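PDB 2ID1: ribosomal silencing factor RsfS from Chromobacterium violaceum, which probably acts as a ribosomal silencing factor, binding large-subunit protein uL14, preventing the 30S and 50S subunits from joining and so repressing translation. Local coordinates for residues F34-A40 with D84-M90; A10-D16 with S54-L59; V48-N53 with H72-V78. All coordinates share one frame; numbering follows the deposited sequence.

How the contacts relate
Contact 1 (34-40 with 84-90) is the buried heart of the model, a pair of neighbouring parallel strands held by backbone hydrogen bonds. Contacts 2 and 3 are only partly buried, and both use helix 45-61: its later turns meet helix 3-16 in contact 2, while earlier ones meet the loop and first strand residues of 72-78 in contact 3. The two helices rest on the sheet face of contact 1 that carries I38, V87 and V89, and V78 pairs with V89 at the sheet's edge. Chemistry changes with depth: aliphatic side chains line the inner part of contact 2, with salt bridges outside, whereas contact 3 lays H72 and the K49 chain on its outer side and valines V48 and V78 toward the sheet.

Contact 1 of 3, residues F34-A40 with D84-M90; sequences FQRMIVA and DVVVHVM
R36-A40 and V85-M90 run side by side in the same direction, 4.6 Å apart between their short axes and only 14° off parallel. The ladder is regular: V86 N gives to R36 O, I38 N to V86 O, H88 N to I38 O, A40 N to H88 O and M90 N to A40 O. Just before it, D84 O takes two N-H groups, with R36 N in its carbonyl plane and Q35 N tilted out of it at 2.7 Å.

One face of the pair carries M37, V39, V86 and H88. At the start of this face F34 turns its ring over V86, whose CG1 stands 3.9 Å above the ring centre in a CH-pi contact. The turn comes from a chi1 of 36°, which sets the F34 CG between backbone N and carbonyl carbon. V86 CG1 also touches the methyl of selenomethionine M37, 4.0 Å from its CE. Beyond it, the M37 SE approaches the H88 ring obliquely, 4.6 Å from the centroid. M37 runs extended as far as its selenium and then bends, bringing CE toward the imidazole. V39 lays CG2 against H88 CB at 4.0 Å.

On the reverse face R36, I38, A40, V85, V87 and V89 alternate with these. R36 packs its CB on V85 CG2 at 3.6 Å, while its guanidinium leaves the pair for a salt bridge to D26. I38 CD1 meets V87 CG2 at 4.1 Å, and helices 3-16 and 45-61 cover this side. The arrangement is the central parallel pair of a four-stranded mixed sheet, with antiparallel strands 22-26 and 77-82 flanking it, in the alpha-beta fold of the Iojap/RsfS family.

Contact 2 of 3, residues A10-D16 with S54-L59; sequences AIEALED and SVQVKL
A13 sits where helices 3-16 and 45-61 come closest, its CB aimed at helix 45-61 and 3.9 Å from V55 CA. The short axes approach to 8.4 Å and cross at 131°, and a side chain as small as alanine's is consistent with so close an approach. The tight part lies inward from here. V55 sends CG2 toward helix 3-16, anti to its own carbonyl carbon, and there it meets L14 CD2 at 3.5 Å. A10 stands one turn back, flanked by V55 CG1 and by L59 CD2, the latter 4.4 Å from A10 CB. This apolar row continues to the sheet, where A10 and L14 touch I38 and V87.

The other side of A13 is looser and more polar. K58 leans its aliphatic part on the alanine, with K58 CG 3.6 Å from A13 CB, and its chain then bends at chi2 and again at chi4 to carry the ammonium outward to the acids of helix 3-16. There K58 NZ forms a salt bridge with D16 OD2 at 2.9 Å, reaching the oxygen on its syn side but 21° out of the carboxylate plane. E12, one turn earlier, adds a long second salt bridge from OE1 to the same NZ at 3.7 Å. Two exposed acids thus flank one lysine, D16 closely and E12 at long range, and would probably stabilise its charge.

Beside the crossing, S54 OG donates to A13 O at 3.0 Å, standing above the carbonyl plane. Small residues at the crossing, aliphatic ones on the sheet side and charges outside are what one expects of two amphipathic helices lying together on one face of a sheet, as 3-16 and 45-61 do in this alpha-beta domain.

Contact 3 of 3, residues V48-N53 with H72-V78; sequences VKALAN and HESGEWV
The H72 imidazole is pressed against the helix, with K49 CG over one face, 4.3 Å above the plane and offset toward the rim, and N53 N at its edge in the ring plane. A52 CB, K49 O and N53 OD1 come in obliquely round H72 CE1, A52 CB at 3.5 Å. The N53 and H72 side chains run at about a right angle to each other, the amide plane turned 41° from the ring. A chi1 of -165° sets the H72 CG anti to the backbone N and swings the ring over to the helix.

K49 lies along the loop. Its CG is 3.4 Å from H72 O, its CD and CE pass near E73 O, and CG rests on G75 CA at 3.8 Å. G75, with a positive phi of 72°, has no side chain on the helix side, which leaves room for K49; V48 CB meets G75 O at 3.5 Å. Deeper in, the V48 and V78 side chains pass in opposite directions, V48 CG1 3.9 Å from V78 CG2, and A52 CB packs on V78 CG1.

The loop lies along helix 45-61 just before the chain enters edge strand 77-82. S74 O is hydrogen-bonded to N45 ND2 near the start of that helix, V78 pairs with V89 in strand 85-90, and V48 reaches V89 from the helix side of the sheet.

Contact 1 of 3, residues F34-A40 with D84-M90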
loop_
_atom_site.group_PDB
_atom_site.type_symbol
_atom_site.label_atom_id
_atom_site.label_comp_id
_atom_site.label_asym_id
_atom_site.label_seq_id
_atom_site.Cartn_x
_atom_site.Cartn_y
_atom_site.Cartn_z
ATOM N N PHE A 34 -11.581 -7.300 3.183
ATOM C CA PHE A 34 -10.425 -7.232 4.075
ATOM C C PHE A 34 -10.687 -6.373 5.319
ATOM O O PHE A 34 -11.575 -5.526 5.322
ATOM C CB PHE A 34 -9.213 -6.681 3.316
ATOM C CG PHE A 34 -9.556 -5.615 2.309
ATOM C CD1 PHE A 34 -9.689 -5.932 0.960
ATOM C CD2 PHE A 34 -9.784 -4.304 2.716
ATOM C CE1 PHE A 34 -10.062 -4.960 0.034
ATOM C CE2 PHE A 34 -10.158 -3.322 1.801
ATOM C CZ PHE A 34 -10.295 -3.648 0.456
ATOM N N GLN A 35 -9.907 -6.598 6.372
ATOM C CA GLN A 35 -10.074 -5.857 7.616
ATOM C C GLN A 35 -9.197 -4.610 7.714
ATOM O O GLN A 35 -9.663 -3.534 8.102
ATOM C CB GLN A 35 -9.790 -6.764 8.817
ATOM C CG GLN A 35 -10.961 -7.628 9.280
ATOM C CD GLN A 35 -11.472 -8.564 8.202
ATOM O OE1 GLN A 35 -12.307 -8.186 7.366
ATOM N NE2 GLN A 35 -10.968 -9.795 8.205
ATOM N N ARG A 36 -7.922 -4.756 7.372
ATOM C CA ARG A 36 -6.996 -3.637 7.433
ATOM C C ARG A 36 -6.365 -3.343 6.075
ATOM O O ARG A 36 -6.014 -4.255 5.330
ATOM C CB ARG A 36 -5.909 -3.929 8.466
ATOM C CG ARG A 36 -5.733 -2.817 9.478
ATOM C CD ARG A 36 -6.197 -3.205 10.887
ATOM N NE ARG A 36 -7.566 -3.723 10.954
ATOM C CZ ARG A 36 -8.225 -3.927 12.095
ATOM N NH1 ARG A 36 -7.640 -3.648 13.257
ATOM N NH2 ARG A 36 -9.457 -4.432 12.085
HETATM N N MSE A 37 -6.242 -2.060 5.759
HETATM C CA MSE A 37 -5.653 -1.610 4.503
HETATM C C MSE A 37 -4.509 -0.662 4.803
HETATM O O MSE A 37 -4.554 0.085 5.772
HETATM C CB MSE A 37 -6.675 -0.865 3.657
HETATM C CG MSE A 37 -6.043 -0.189 2.458
HETATM SE SE MSE A 37 -7.300 0.592 1.224
HETATM C CE MSE A 37 -7.850 -1.026 0.270
ATOM N N ILE A 38 -3.492 -0.674 3.957
ATOM C CA ILE A 38 -2.341 0.192 4.160
ATOM C C ILE A 38 -1.987 0.893 2.856
ATOM O O ILE A 38 -1.975 0.273 1.797
ATOM C CB ILE A 38 -1.126 -0.618 4.630
ATOM C CG1 ILE A 38 -1.482 -1.388 5.897
ATOM C CG2 ILE A 38 0.053 0.304 4.867
ATOM C CD1 ILE A 38 -0.399 -2.309 6.362
ATOM N N VAL A 39 -1.696 2.183 2.933
ATOM C CA VAL A 39 -1.344 2.937 1.744
ATOM C C VAL A 39 -0.050 3.698 1.995
ATOM O O VAL A 39 -0.023 4.603 2.826
ATOM C CB VAL A 39 -2.432 3.964 1.388
ATOM C CG1 VAL A 39 -1.988 4.798 0.200
ATOM C CG2 VAL A 39 -3.750 3.263 1.107
ATOM N N ALA A 40 1.024 3.334 1.300
ATOM C CA ALA A 40 2.290 4.035 1.478
ATOM C C ALA A 40 2.714 4.633 0.149
ATOM O O ALA A 40 2.307 4.163 -0.914
ATOM C CB ALA A 40 3.361 3.086 2.015
ATOM N N ASP A 84 -6.795 -10.813 4.445
ATOM C CA ASP A 84 -7.603 -9.923 5.268
ATOM C C ASP A 84 -6.935 -8.575 5.377
ATOM O O ASP A 84 -7.507 -7.631 5.922
ATOM C CB ASP A 84 -7.803 -10.514 6.656
ATOM C CG ASP A 84 -8.048 -12.007 6.611
ATOM O OD1 ASP A 84 -7.046 -12.768 6.609
ATOM O OD2 ASP A 84 -9.232 -12.423 6.552
ATOM N N VAL A 85 -5.709 -8.493 4.875
ATOM C CA VAL A 85 -4.966 -7.246 4.872
ATOM C C VAL A 85 -4.358 -7.064 3.501
ATOM O O VAL A 85 -3.845 -8.009 2.905
ATOM C CB VAL A 85 -3.835 -7.235 5.919
ATOM C CG1 VAL A 85 -2.822 -6.157 5.574
ATOM C CG2 VAL A 85 -4.405 -6.960 7.292
ATOM N N VAL A 86 -4.413 -5.840 3.002
ATOM C CA VAL A 86 -3.861 -5.549 1.692
ATOM C C VAL A 86 -3.083 -4.244 1.731
ATOM O O VAL A 86 -3.509 -3.293 2.381
ATOM C CB VAL A 86 -4.983 -5.464 0.644
ATOM C CG1 VAL A 86 -6.002 -4.427 1.060
ATOM C CG2 VAL A 86 -4.392 -5.137 -0.711
ATOM N N VAL A 87 -1.941 -4.214 1.042
ATOM C CA VAL A 87 -1.074 -3.028 0.998
ATOM C C VAL A 87 -1.077 -2.356 -0.365
ATOM O O VAL A 87 -0.972 -3.024 -1.393
ATOM C CB VAL A 87 0.406 -3.367 1.316
ATOM C CG1 VAL A 87 1.256 -2.115 1.206
ATOM C CG2 VAL A 87 0.528 -3.959 2.703
ATOM N N HIS A 88 -1.197 -1.031 -0.346
ATOM C CA HIS A 88 -1.176 -0.209 -1.546
ATOM C C HIS A 88 0.065 0.671 -1.535
ATOM O O HIS A 88 0.247 1.490 -0.630
ATOM C CB HIS A 88 -2.387 0.705 -1.626
ATOM C CG HIS A 88 -3.629 0.029 -2.097
ATOM N ND1 HIS A 88 -4.421 -0.732 -1.270
ATOM C CD2 HIS A 88 -4.218 0.001 -3.316
ATOM C CE1 HIS A 88 -5.449 -1.199 -1.957
ATOM N NE2 HIS A 88 -5.348 -0.769 -3.202
ATOM N N VAL A 89 0.922 0.492 -2.538
ATOM C CA VAL A 89 2.132 1.291 -2.678
ATOM C C VAL A 89 1.931 2.046 -3.979
ATOM O O VAL A 89 1.739 1.430 -5.027
ATOM C CB VAL A 89 3.364 0.410 -2.780
ATOM C CG1 VAL A 89 4.603 1.265 -2.824
ATOM C CG2 VAL A 89 3.408 -0.538 -1.607
HETATM N N MSE A 90 1.948 3.374 -3.917
HETATM C CA MSE A 90 1.730 4.157 -5.124
HETATM C C MSE A 90 2.488 5.483 -5.182
HETATM O O MSE A 90 2.897 6.024 -4.158
HETATM C CB MSE A 90 0.234 4.381 -5.294
HETATM C CG MSE A 90 -0.500 4.707 -3.999
HETATM SE SE MSE A 90 -2.471 4.702 -4.171
HETATM C CE MSE A 90 -2.900 3.740 -2.536
#

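Contact 2 of 3, residues A10-D16 with S54-L59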
loop_
_atom_site.group_PDB
_atom_site.type_symbol
_atom_site.label_atom_id
_atom_site.label_comp_id
_atom_site.label_asym_id
_atom_site.label_seq_id
_atom_site.Cartn_x
_atom_site.Cartn_y
_atom_site.Cartn_z
ATOM N N ALA A 10 3.656 -5.694 7.708
ATOM C CA ALA A 10 3.586 -5.074 6.390
ATOM C C ALA A 10 4.037 -3.625 6.472
ATOM O O ALA A 10 4.654 -3.112 5.543
ATOM C CB ALA A 10 2.164 -5.144 5.856
ATOM N N ILE A 11 3.726 -2.970 7.585
ATOM C CA ILE A 11 4.098 -1.578 7.781
ATOM C C ILE A 11 5.592 -1.470 7.997
ATOM O O ILE A 11 6.273 -0.691 7.329
ATOM C CB ILE A 11 3.346 -0.967 8.980
ATOM C CG1 ILE A 11 1.855 -0.860 8.642
ATOM C CG2 ILE A 11 3.919 0.391 9.340
ATOM C CD1 ILE A 11 1.029 -0.179 9.699
ATOM N N GLU A 12 6.111 -2.260 8.925
ATOM C CA GLU A 12 7.540 -2.251 9.212
ATOM C C GLU A 12 8.296 -2.468 7.903
ATOM O O GLU A 12 9.297 -1.794 7.633
ATOM C CB GLU A 12 7.879 -3.365 10.216
ATOM C CG GLU A 12 9.354 -3.420 10.642
ATOM C CD GLU A 12 9.653 -4.542 11.643
ATOM O OE1 GLU A 12 9.519 -5.730 11.261
ATOM O OE2 GLU A 12 10.021 -4.230 12.805
ATOM N N ALA A 13 7.799 -3.404 7.091
ATOM C CA ALA A 13 8.403 -3.731 5.796
ATOM C C ALA A 13 8.455 -2.511 4.879
ATOM O O ALA A 13 9.430 -2.299 4.168
ATOM C CB ALA A 13 7.615 -4.845 5.126
ATOM N N LEU A 14 7.390 -1.720 4.895
ATOM C CA LEU A 14 7.335 -0.519 4.093
ATOM C C LEU A 14 8.342 0.484 4.650
ATOM O O LEU A 14 8.868 1.319 3.917
ATOM C CB LEU A 14 5.923 0.061 4.135
ATOM C CG LEU A 14 4.845 -0.773 3.437
ATOM C CD1 LEU A 14 3.488 -0.477 4.017
ATOM C CD2 LEU A 14 4.867 -0.483 1.944
ATOM N N GLU A 15 8.615 0.400 5.950
ATOM C CA GLU A 15 9.571 1.306 6.579
ATOM C C GLU A 15 11.023 0.904 6.298
ATOM O O GLU A 15 11.924 1.728 6.373
ATOM C CB GLU A 15 9.356 1.362 8.096
ATOM C CG GLU A 15 7.996 1.867 8.547
ATOM C CD GLU A 15 7.990 2.273 10.027
ATOM O OE1 GLU A 15 6.899 2.581 10.578
ATOM O OE2 GLU A 15 9.084 2.291 10.637
ATOM N N ASP A 16 11.253 -0.364 5.989
ATOM C CA ASP A 16 12.609 -0.800 5.703
ATOM C C ASP A 16 13.136 -0.115 4.450
ATOM O O ASP A 16 14.343 0.034 4.299
ATOM C CB ASP A 16 12.681 -2.320 5.518
ATOM C CG ASP A 16 12.114 -3.090 6.704
ATOM O OD1 ASP A 16 12.324 -2.658 7.868
ATOM O OD2 ASP A 16 11.472 -4.145 6.462
ATOM N N SER A 54 9.494 -5.510 -0.800
ATOM C CA SER A 54 9.778 -5.667 0.625
ATOM C C SER A 54 8.553 -6.217 1.367
ATOM O O SER A 54 8.677 -7.097 2.215
ATOM C CB SER A 54 10.201 -4.329 1.228
ATOM O OG SER A 54 10.641 -4.506 2.557
ATOM N N VAL A 55 7.372 -5.703 1.050
ATOM C CA VAL A 55 6.179 -6.190 1.706
ATOM C C VAL A 55 5.947 -7.666 1.436
ATOM O O VAL A 55 5.535 -8.403 2.327
ATOM C CB VAL A 55 4.930 -5.436 1.261
ATOM C CG1 VAL A 55 3.679 -6.152 1.761
ATOM C CG2 VAL A 55 4.974 -4.023 1.789
ATOM N N GLN A 56 6.195 -8.117 0.214
ATOM C CA GLN A 56 5.970 -9.523 -0.075
ATOM C C GLN A 56 7.024 -10.397 0.580
ATOM O O GLN A 56 6.696 -11.381 1.235
ATOM C CB GLN A 56 5.960 -9.779 -1.579
ATOM C CG GLN A 56 4.751 -9.255 -2.308
ATOM C CD GLN A 56 4.849 -9.510 -3.801
ATOM O OE1 GLN A 56 4.924 -10.660 -4.246
ATOM N NE2 GLN A 56 4.863 -8.437 -4.583
ATOM N N VAL A 57 8.290 -10.037 0.425
ATOM C CA VAL A 57 9.349 -10.848 1.011
ATOM C C VAL A 57 9.266 -10.962 2.529
ATOM O O VAL A 57 9.657 -11.980 3.100
ATOM C CB VAL A 57 10.729 -10.310 0.643
ATOM C CG1 VAL A 57 11.802 -11.223 1.208
ATOM C CG2 VAL A 57 10.849 -10.223 -0.859
ATOM N N LYS A 58 8.753 -9.915 3.166
ATOM C CA LYS A 58 8.613 -9.874 4.618
ATOM C C LYS A 58 7.464 -10.753 5.106
ATOM O O LYS A 58 7.611 -11.494 6.080
ATOM C CB LYS A 58 8.389 -8.429 5.077
ATOM C CG LYS A 58 9.536 -7.834 5.878
ATOM C CD LYS A 58 9.583 -8.398 7.284
ATOM C CE LYS A 58 10.894 -8.045 7.967
ATOM N NZ LYS A 58 11.113 -6.575 8.026
ATOM N N LEU A 59 6.320 -10.663 4.432
ATOM C CA LEU A 59 5.162 -11.462 4.802
ATOM C C LEU A 59 5.376 -12.937 4.468
ATOM O O LEU A 59 4.733 -13.803 5.051
ATOM C CB LEU A 59 3.909 -10.964 4.084
ATOM C CG LEU A 59 3.457 -9.551 4.412
ATOM C CD1 LEU A 59 2.257 -9.205 3.566
ATOM C CD2 LEU A 59 3.124 -9.444 5.880
#

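Contact 3 of 3, residues V48-N53 with H72-V78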
loop_
_atom_site.group_PDB
_atom_site.type_symbol
_atom_site.label_atom_id
_atom_site.label_comp_id
_atom_site.label_asym_id
_atom_site.label_seq_id
_atom_site.Cartn_x
_atom_site.Cartn_y
_atom_site.Cartn_z
ATOM N N VAL A 48 8.835 2.427 -5.391
ATOM C CA VAL A 48 7.538 1.829 -5.274
ATOM C C VAL A 48 7.613 0.324 -5.385
ATOM O O VAL A 48 7.022 -0.392 -4.585
ATOM C CB VAL A 48 6.627 2.338 -6.356
ATOM C CG1 VAL A 48 5.278 1.644 -6.264
ATOM C CG2 VAL A 48 6.473 3.835 -6.201
ATOM N N LYS A 49 8.331 -0.150 -6.396
ATOM C CA LYS A 49 8.488 -1.570 -6.624
ATOM C C LYS A 49 9.287 -2.224 -5.509
ATOM O O LYS A 49 9.064 -3.390 -5.188
ATOM C CB LYS A 49 9.157 -1.799 -7.975
ATOM C CG LYS A 49 8.224 -1.533 -9.153
ATOM C CD LYS A 49 8.974 -1.202 -10.454
ATOM C CE LYS A 49 9.688 -2.407 -11.049
ATOM N NZ LYS A 49 10.459 -1.956 -12.239
ATOM N N ALA A 50 10.210 -1.473 -4.912
ATOM C CA ALA A 50 11.024 -1.989 -3.812
ATOM C C ALA A 50 10.154 -2.123 -2.564
ATOM O O ALA A 50 10.262 -3.089 -1.819
ATOM C CB ALA A 50 12.195 -1.050 -3.538
ATOM N N LEU A 51 9.297 -1.135 -2.341
ATOM C CA LEU A 51 8.394 -1.156 -1.202
ATOM C C LEU A 51 7.452 -2.351 -1.397
ATOM O O LEU A 51 7.206 -3.115 -0.462
ATOM C CB LEU A 51 7.597 0.158 -1.123
ATOM C CG LEU A 51 8.350 1.453 -0.765
ATOM C CD1 LEU A 51 7.532 2.656 -1.186
ATOM C CD2 LEU A 51 8.653 1.495 0.731
ATOM N N ALA A 52 6.944 -2.518 -2.620
ATOM C CA ALA A 52 6.056 -3.625 -2.937
ATOM C C ALA A 52 6.794 -4.942 -2.712
ATOM O O ALA A 52 6.243 -5.868 -2.130
ATOM C CB ALA A 52 5.594 -3.533 -4.367
ATOM N N ASN A 53 8.041 -5.034 -3.161
ATOM C CA ASN A 53 8.785 -6.265 -2.977
ATOM C C ASN A 53 9.050 -6.532 -1.519
ATOM O O ASN A 53 8.863 -7.648 -1.040
ATOM C CB ASN A 53 10.119 -6.237 -3.724
ATOM C CG ASN A 53 9.971 -6.518 -5.225
ATOM O OD1 ASN A 53 9.132 -7.331 -5.645
ATOM N ND2 ASN A 53 10.804 -5.863 -6.034
ATOM N N HIS A 72 2.808 -4.478 -10.371
ATOM C CA HIS A 72 4.190 -4.470 -9.934
ATOM C C HIS A 72 5.137 -4.091 -11.074
ATOM O O HIS A 72 6.316 -3.800 -10.857
ATOM C CB HIS A 72 4.595 -5.840 -9.393
ATOM C CG HIS A 72 5.867 -5.810 -8.606
ATOM N ND1 HIS A 72 5.891 -5.600 -7.245
ATOM C CD2 HIS A 72 7.163 -5.852 -9.003
ATOM C CE1 HIS A 72 7.146 -5.508 -6.837
ATOM N NE2 HIS A 72 7.937 -5.656 -7.885
ATOM N N GLU A 73 4.611 -4.080 -12.289
ATOM C CA GLU A 73 5.393 -3.777 -13.477
ATOM C C GLU A 73 5.727 -2.303 -13.655
ATOM O O GLU A 73 6.883 -1.906 -13.520
ATOM C CB GLU A 73 4.640 -4.305 -14.693
ATOM C CG GLU A 73 3.117 -4.034 -14.616
ATOM C CD GLU A 73 2.264 -5.267 -14.262
ATOM O OE1 GLU A 73 2.799 -6.280 -13.745
ATOM O OE2 GLU A 73 1.038 -5.201 -14.501
ATOM N N SER A 74 4.720 -1.492 -13.963
ATOM C CA SER A 74 4.910 -0.055 -14.175
ATOM C C SER A 74 5.426 0.665 -12.928
ATOM O O SER A 74 6.126 1.675 -13.030
ATOM C CB SER A 74 3.594 0.585 -14.581
ATOM O OG SER A 74 2.752 0.699 -13.438
ATOM N N GLY A 75 5.052 0.157 -11.755
ATOM C CA GLY A 75 5.498 0.759 -10.510
ATOM C C GLY A 75 4.829 2.087 -10.206
ATOM O O GLY A 75 5.431 2.994 -9.631
ATOM N N GLU A 76 3.567 2.201 -10.586
ATOM C CA GLU A 76 2.845 3.435 -10.357
ATOM C C GLU A 76 1.836 3.240 -9.239
ATOM O O GLU A 76 1.662 4.103 -8.373
ATOM C CB GLU A 76 2.165 3.856 -11.654
ATOM C CG GLU A 76 3.103 3.745 -12.848
ATOM C CD GLU A 76 2.496 4.290 -14.107
ATOM O OE1 GLU A 76 1.392 3.829 -14.469
ATOM O OE2 GLU A 76 3.119 5.173 -14.741
ATOM N N TRP A 77 1.198 2.082 -9.254
ATOM C CA TRP A 77 0.205 1.730 -8.259
ATOM C C TRP A 77 0.245 0.224 -8.127
ATOM O O TRP A 77 -0.379 -0.489 -8.911
ATOM C CB TRP A 77 -1.184 2.188 -8.711
ATOM C CG TRP A 77 -2.297 1.733 -7.840
ATOM C CD1 TRP A 77 -2.211 0.927 -6.738
ATOM C CD2 TRP A 77 -3.682 2.022 -8.013
ATOM N NE1 TRP A 77 -3.460 0.691 -6.214
ATOM C CE2 TRP A 77 -4.389 1.353 -6.972
ATOM C CE3 TRP A 77 -4.408 2.784 -8.942
ATOM C CZ2 TRP A 77 -5.775 1.416 -6.833
ATOM C CZ3 TRP A 77 -5.797 2.851 -8.810
ATOM C CH2 TRP A 77 -6.465 2.168 -7.756
ATOM N N VAL A 78 0.999 -0.246 -7.139
ATOM C CA VAL A 78 1.143 -1.672 -6.871
ATOM C C VAL A 78 0.250 -2.060 -5.697
ATOM O O VAL A 78 0.235 -1.385 -4.667
ATOM C CB VAL A 78 2.606 -2.034 -6.516
ATOM C CG1 VAL A 78 2.735 -3.541 -6.260
ATOM C CG2 VAL A 78 3.538 -1.596 -7.639
#